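Local coordinates for protein diaminopropionate ammonia-lyase (Escherichia coli, PDB 4D9I) that uses pyridoxal 5'-phosphate to catalyse the alpha,beta-elimination of both L- and D-2,3-diaminopropionate, giving pyruvate and ammonia, and works as a homodimer, at residues S146-E149 / R150-A153; G121-G124 / R125-W129. One frame throughout, in Å; residues are numbered along the deposited sequence.

Interaction 1: S146-E149 / R150-A153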
ATOM      1  N   SER B 146      13.140 -22.757   2.575  1.00 56.12           N
ATOM      2  CA  SER B 146      12.100 -22.464   1.580  1.00 51.87           C
ATOM      3  C   SER B 146      10.703 -22.279   2.151  1.00 52.43           C
ATOM      4  O   SER B 146      10.232 -23.094   2.925  1.00 55.49           O
ATOM      5  CB  SER B 146      12.055 -23.558   0.505  1.00 50.08           C
ATOM      6  OG  SER B 146      13.127 -23.419  -0.398  1.00 47.98           O
ATOM      7  N   ALA B 147      10.041 -21.208   1.725  1.00 49.81           N
ATOM      8  CA  ALA B 147       8.682 -20.888   2.155  1.00 50.27           C
ATOM      9  C   ALA B 147       7.757 -22.023   1.755  1.00 50.06           C
ATOM     10  O   ALA B 147       7.719 -22.413   0.589  1.00 47.33           O
ATOM     11  CB  ALA B 147       8.217 -19.580   1.519  1.00 47.26           C
ATOM     12  N   GLN B 148       7.012 -22.538   2.728  1.00 53.22           N
ATOM     13  CA  GLN B 148       6.064 -23.633   2.514  1.00 54.00           C
ATOM     14  C   GLN B 148       5.101 -23.360   1.358  1.00 50.71           C
ATOM     15  O   GLN B 148       4.739 -24.278   0.618  1.00 50.26           O
ATOM     16  CB  GLN B 148       5.275 -23.914   3.796  1.00 58.51           C
ATOM     17  CG  GLN B 148       4.530 -25.241   3.796  1.00 60.70           C
ATOM     18  CD  GLN B 148       5.463 -26.431   3.871  1.00 62.19           C
ATOM     19  OE1 GLN B 148       5.617 -27.178   2.906  1.00 59.78           O
ATOM     20  NE2 GLN B 148       6.099 -26.607   5.029  1.00 66.03           N
ATOM     21  N   GLU B 149       4.691 -22.104   1.203  1.00 48.67           N
ATOM     22  CA  GLU B 149       3.788 -21.730   0.115  1.00 46.10           C
ATOM     23  C   GLU B 149       4.373 -22.026  -1.259  1.00 42.61           C
ATOM     24  O   GLU B 149       3.659 -22.472  -2.155  1.00 41.75           O
ATOM     25  CB  GLU B 149       3.401 -20.250   0.190  1.00 44.92           C
ATOM     26  CG  GLU B 149       2.324 -19.867  -0.816  1.00 43.51           C
ATOM     27  CD  GLU B 149       1.969 -18.384  -0.808  1.00 42.19           C
ATOM     28  OE1 GLU B 149       2.443 -17.644   0.067  1.00 43.38           O
ATOM     29  OE2 GLU B 149       1.198 -17.969  -1.685  1.00 40.89           O
ATOM     30  N   ARG B 150       5.664 -21.768  -1.426  1.00 41.15           N
ATOM     31  CA  ARG B 150       6.309 -21.984  -2.712  1.00 38.21           C
ATOM     32  C   ARG B 150       6.455 -23.491  -3.005  1.00 39.26           C
ATOM     33  O   ARG B 150       6.276 -23.932  -4.152  1.00 37.93           O
ATOM     34  CB  ARG B 150       7.654 -21.258  -2.776  1.00 37.08           C
ATOM     35  CG  ARG B 150       7.549 -19.744  -2.733  1.00 36.21           C
ATOM     36  CD  ARG B 150       8.921 -19.095  -2.768  1.00 35.71           C
ATOM     37  NE  ARG B 150       8.791 -17.670  -3.025  1.00 34.33           N
ATOM     38  CZ  ARG B 150       9.244 -16.695  -2.240  1.00 35.36           C
ATOM     39  NH1 ARG B 150       9.917 -16.956  -1.127  1.00 38.11           N
ATOM     40  NH2 ARG B 150       9.043 -15.439  -2.603  1.00 34.03           N
ATOM     41  N   VAL B 151       6.754 -24.267  -1.964  1.00 42.29           N
ATOM     42  CA  VAL B 151       6.763 -25.733  -2.026  1.00 43.84           C
ATOM     43  C   VAL B 151       5.400 -26.212  -2.511  1.00 43.80           C
ATOM     44  O   VAL B 151       5.295 -26.956  -3.486  1.00 42.18           O
ATOM     45  CB  VAL B 151       7.076 -26.352  -0.638  1.00 48.06           C
ATOM     46  CG1 VAL B 151       6.901 -27.861  -0.655  1.00 50.33           C
ATOM     47  CG2 VAL B 151       8.474 -25.960  -0.185  1.00 48.54           C
ATOM     48  N   ASP B 152       4.361 -25.727  -1.836  1.00 45.55           N
ATOM     49  CA  ASP B 152       2.991 -26.102  -2.142  1.00 46.70           C
ATOM     50  C   ASP B 152       2.562 -25.709  -3.563  1.00 43.20           C
ATOM     51  O   ASP B 152       1.834 -26.463  -4.209  1.00 43.96           O
ATOM     52  CB  ASP B 152       2.039 -25.563  -1.053  1.00 49.98           C
ATOM     53  CG  ASP B 152       2.184 -26.326   0.275  1.00 54.81           C
ATOM     54  OD1 ASP B 152       2.842 -27.386   0.283  1.00 55.58           O
ATOM     55  OD2 ASP B 152       1.659 -25.864   1.318  1.00 58.29           O
ATOM     56  N   ALA B 153       3.036 -24.565  -4.057  1.00 39.67           N
ATOM     57  CA  ALA B 153       2.739 -24.125  -5.433  1.00 36.75           C
ATOM     58  C   ALA B 153       3.232 -25.154  -6.440  1.00 35.51           C
ATOM     59  O   ALA B 153       2.580 -25.435  -7.434  1.00 34.92           O
ATOM     60  CB  ALA B 153       3.372 -22.768  -5.732  1.00 33.82           C
TER
HETATM   61  O   HOH W   1      11.256 -19.278  -0.028  1.00 44.89           O

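Interaction 2: G121-G124 / R125-W129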
ATOM      1  N   GLY B 121      12.078 -20.887  -5.800  1.00 30.06           N
ATOM      2  CA  GLY B 121      10.724 -20.410  -6.009  1.00 28.67           C
ATOM      3  C   GLY B 121      10.184 -20.450  -7.419  1.00 26.11           C
ATOM      4  O   GLY B 121       9.530 -21.422  -7.801  1.00 26.67           O
ATOM      5  N   ASN B 122      10.455 -19.403  -8.193  1.00 23.96           N
ATOM      6  CA  ASN B 122       9.789 -19.198  -9.490  1.00 21.89           C
ATOM      7  C   ASN B 122      10.225 -20.108 -10.635  1.00 21.21           C
ATOM      8  O   ASN B 122       9.397 -20.607 -11.407  1.00 20.64           O
ATOM      9  CB  ASN B 122       9.922 -17.738  -9.913  1.00 20.77           C
ATOM     10  CG  ASN B 122       9.269 -16.804  -8.921  1.00 21.13           C
ATOM     11  OD1 ASN B 122       8.222 -17.127  -8.363  1.00 21.86           O
ATOM     12  ND2 ASN B 122       9.875 -15.653  -8.704  1.00 20.80           N
ATOM     13  N   HIS B 123      11.527 -20.313 -10.749  1.00 21.40           N
ATOM     14  CA  HIS B 123      12.038 -21.107 -11.851  1.00 21.20           C
ATOM     15  C   HIS B 123      11.476 -22.507 -11.861  1.00 22.10           C
ATOM     16  O   HIS B 123      11.030 -22.997 -12.914  1.00 21.99           O
ATOM     17  CB  HIS B 123      13.553 -21.155 -11.821  1.00 21.95           C
ATOM     18  CG  HIS B 123      14.129 -22.207 -12.744  1.00 22.23           C
ATOM     19  ND1 HIS B 123      13.933 -22.180 -14.086  1.00 20.95           N
ATOM     20  CD2 HIS B 123      14.876 -23.360 -12.471  1.00 23.54           C
ATOM     21  CE1 HIS B 123      14.529 -23.265 -14.637  1.00 21.63           C
ATOM     22  NE2 HIS B 123      15.106 -23.983 -13.646  1.00 23.01           N
ATOM     23  N   GLY B 124      11.521 -23.160 -10.701  1.00 23.52           N
ATOM     24  CA  GLY B 124      11.039 -24.541 -10.537  1.00 24.73           C
ATOM     25  C   GLY B 124       9.539 -24.631 -10.714  1.00 24.40           C
ATOM     26  O   GLY B 124       9.029 -25.645 -11.186  1.00 24.59           O
ATOM     27  N   ARG B 125       8.838 -23.550 -10.361  1.00 23.88           N
ATOM     28  CA  ARG B 125       7.407 -23.451 -10.578  1.00 24.18           C
ATOM     29  C   ARG B 125       7.087 -23.414 -12.062  1.00 22.78           C
ATOM     30  O   ARG B 125       6.151 -24.079 -12.510  1.00 23.31           O
ATOM     31  CB  ARG B 125       6.846 -22.194  -9.898  1.00 24.33           C
ATOM     32  CG  ARG B 125       5.336 -22.105  -9.952  1.00 25.30           C
ATOM     33  CD  ARG B 125       4.814 -21.135  -8.903  1.00 26.41           C
ATOM     34  NE  ARG B 125       3.390 -20.867  -9.075  1.00 27.04           N
ATOM     35  CZ  ARG B 125       2.723 -19.940  -8.392  1.00 28.07           C
ATOM     36  NH1 ARG B 125       3.346 -19.212  -7.464  1.00 28.10           N
ATOM     37  NH2 ARG B 125       1.429 -19.751  -8.624  1.00 29.09           N
ATOM     38  N   GLY B 126       7.850 -22.618 -12.816  1.00 21.37           N
ATOM     39  CA  GLY B 126       7.718 -22.582 -14.270  1.00 20.81           C
ATOM     40  C   GLY B 126       7.981 -23.933 -14.935  1.00 21.70           C
ATOM     41  O   GLY B 126       7.255 -24.324 -15.867  1.00 22.18           O
ATOM     42  N   VAL B 127       9.021 -24.639 -14.479  1.00 22.23           N
ATOM     43  CA  VAL B 127       9.330 -26.012 -14.947  1.00 23.46           C
ATOM     44  C   VAL B 127       8.184 -26.994 -14.632  1.00 25.20           C
ATOM     45  O   VAL B 127       7.744 -27.765 -15.492  1.00 25.68           O
ATOM     46  CB  VAL B 127      10.691 -26.515 -14.385  1.00 24.07           C
ATOM     47  CG1 VAL B 127      10.917 -28.005 -14.676  1.00 25.33           C
ATOM     48  CG2 VAL B 127      11.832 -25.687 -14.976  1.00 23.05           C
ATOM     49  N   ALA B 128       7.701 -26.954 -13.396  1.00 26.40           N
ATOM     50  CA  ALA B 128       6.633 -27.831 -12.974  1.00 28.83           C
ATOM     51  C   ALA B 128       5.376 -27.572 -13.809  1.00 29.18           C
ATOM     52  O   ALA B 128       4.696 -28.509 -14.231  1.00 31.16           O
ATOM     53  CB  ALA B 128       6.354 -27.636 -11.494  1.00 30.18           C
ATOM     54  N   TRP B 129       5.091 -26.295 -14.048  1.00 28.00           N
ATOM     55  CA  TRP B 129       3.939 -25.886 -14.829  1.00 28.33           C
ATOM     56  C   TRP B 129       4.015 -26.454 -16.229  1.00 28.23           C
ATOM     57  O   TRP B 129       3.042 -27.039 -16.718  1.00 30.15           O
ATOM     58  CB  TRP B 129       3.820 -24.353 -14.844  1.00 27.50           C
ATOM     59  CG  TRP B 129       2.691 -23.880 -15.702  1.00 28.22           C
ATOM     60  CD1 TRP B 129       1.371 -23.653 -15.322  1.00 29.96           C
ATOM     61  CD2 TRP B 129       2.732 -23.618 -17.140  1.00 27.88           C
ATOM     62  NE1 TRP B 129       0.612 -23.271 -16.402  1.00 30.68           N
ATOM     63  CE2 TRP B 129       1.368 -23.221 -17.522  1.00 29.55           C
ATOM     64  CE3 TRP B 129       3.720 -23.685 -18.122  1.00 26.92           C
ATOM     65  CZ2 TRP B 129       1.042 -22.880 -18.828  1.00 29.95           C
ATOM     66  CZ3 TRP B 129       3.377 -23.351 -19.439  1.00 27.31           C
ATOM     67  CH2 TRP B 129       2.067 -22.963 -19.779  1.00 28.87           C
TER

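Interaction 1: S146-E149 / R150-A153
The guanidinium of R150 and the methyl of A147 meet across the first turn of helix 148-155, CB of A147 standing 4.1 Å from NH1 of R150 and oblique to the flat group. A water lies at the guanidinium edge, in its plane; it accepts from NH1 of R150 and from the backbone N of A147, bridging the arginine to the residue at the N-cap. The second flat pair is the amide of Q148 and the carboxylate of D152, turned 31° against each other; OE1 of Q148 and OD1 of D152 merely approach, at 3.8 Å, in van der Waals contact without a hydrogen bond. This is a helix N-terminus in the beta-alpha-beta unit made with strands 137-142 and 160-163. R150 reaches the water because its CG lies beside the backbone N (chi1 -66°) and the chain then runs extended to NE, back past the start of the helix. NH2 of R150 is hydrogen-bonded to OG1 of T380, and OE1 of E149 takes the backbone N of V382, so two side chains of this turn reach T380 and the start of helix 382-389. CG of Q148 lies against OD2 of D152, and the bend at chi2 turns OE1 back to 3.8 Å from CG1 of V151. V151 is buried against C161, V163 and M142 of the flanking strands. Along the backbone, O of Q148 accepts from N of D152 at 2.9 Å, and N of A153 reaches O of E149 at the same 2.9 Å but less straight. The carbonyl oxygen of A147 takes two donors: N of V151 comes at 3.3 Å in the carbonyl plane, and N of R150 at 2.9 Å from above that plane, with an N-H...O angle of 130°.

Interaction 2: G121-G124 / R125-W129
V127 CG2 sits against the imidazole of H123 one turn earlier in the helix, 3.6 Å from CE1 and oblique to the ring. Two torsions arrange this: CG of H123 lies anti to the backbone N (chi1 167°), and CG2 of V127 beside its own N, where it also touches O of H123 at 3.5 Å. The same residues are joined through the backbone, N of V127 donating to O of H123 at 3.0 Å. NE2 of H123 is fixed by the carbonyl of V187, and V127 packs on F115 and T117 of strand 114-118 and on I85. Here helix 122-133 begins, after a short turn, 119-121, that carries D120, the inferred proton acceptor for L-diaminopropionate, in the beta-alpha-beta unit of strands 114-118 and 137-142 of this fold type II enzyme. At its start the bond from N of R125 to O of G121 is weak, at 3.4 Å, whereas N of G126 reaches O of N122 at 2.9 Å. Further out, OG1 of T119 is hydrogen-bonded to the backbone N of both G121 and G124. ND2 of N122 binds O3 of the pyridoxal phosphate on K77 and OE1 of E377, tying the first helical residue to the cofactor ring.

In the fold
Following the chain from the N terminus, strand 114-118 leads to interaction 2, the first turns of helix 122-133. Strand 137-142 comes next, then interaction 1 opens helix 148-155, and strand 160-163 follows. Each contact closes no long loop but joins successive turns at the start of one helix; they lie in series, neither nesting nor crossing, within consecutive beta-alpha-beta units of the four-stranded parallel sheet. Their centres are 11 Å apart and the two helix starts touch: CD of R150 packs on CA of G121 at 3.9 Å, and CB of A153 on NE of R125 at 3.8 Å. Interaction 2 is buried beside the cofactor, whereas interaction 1 lies nearer the surface; N122 and R150 both contact T380.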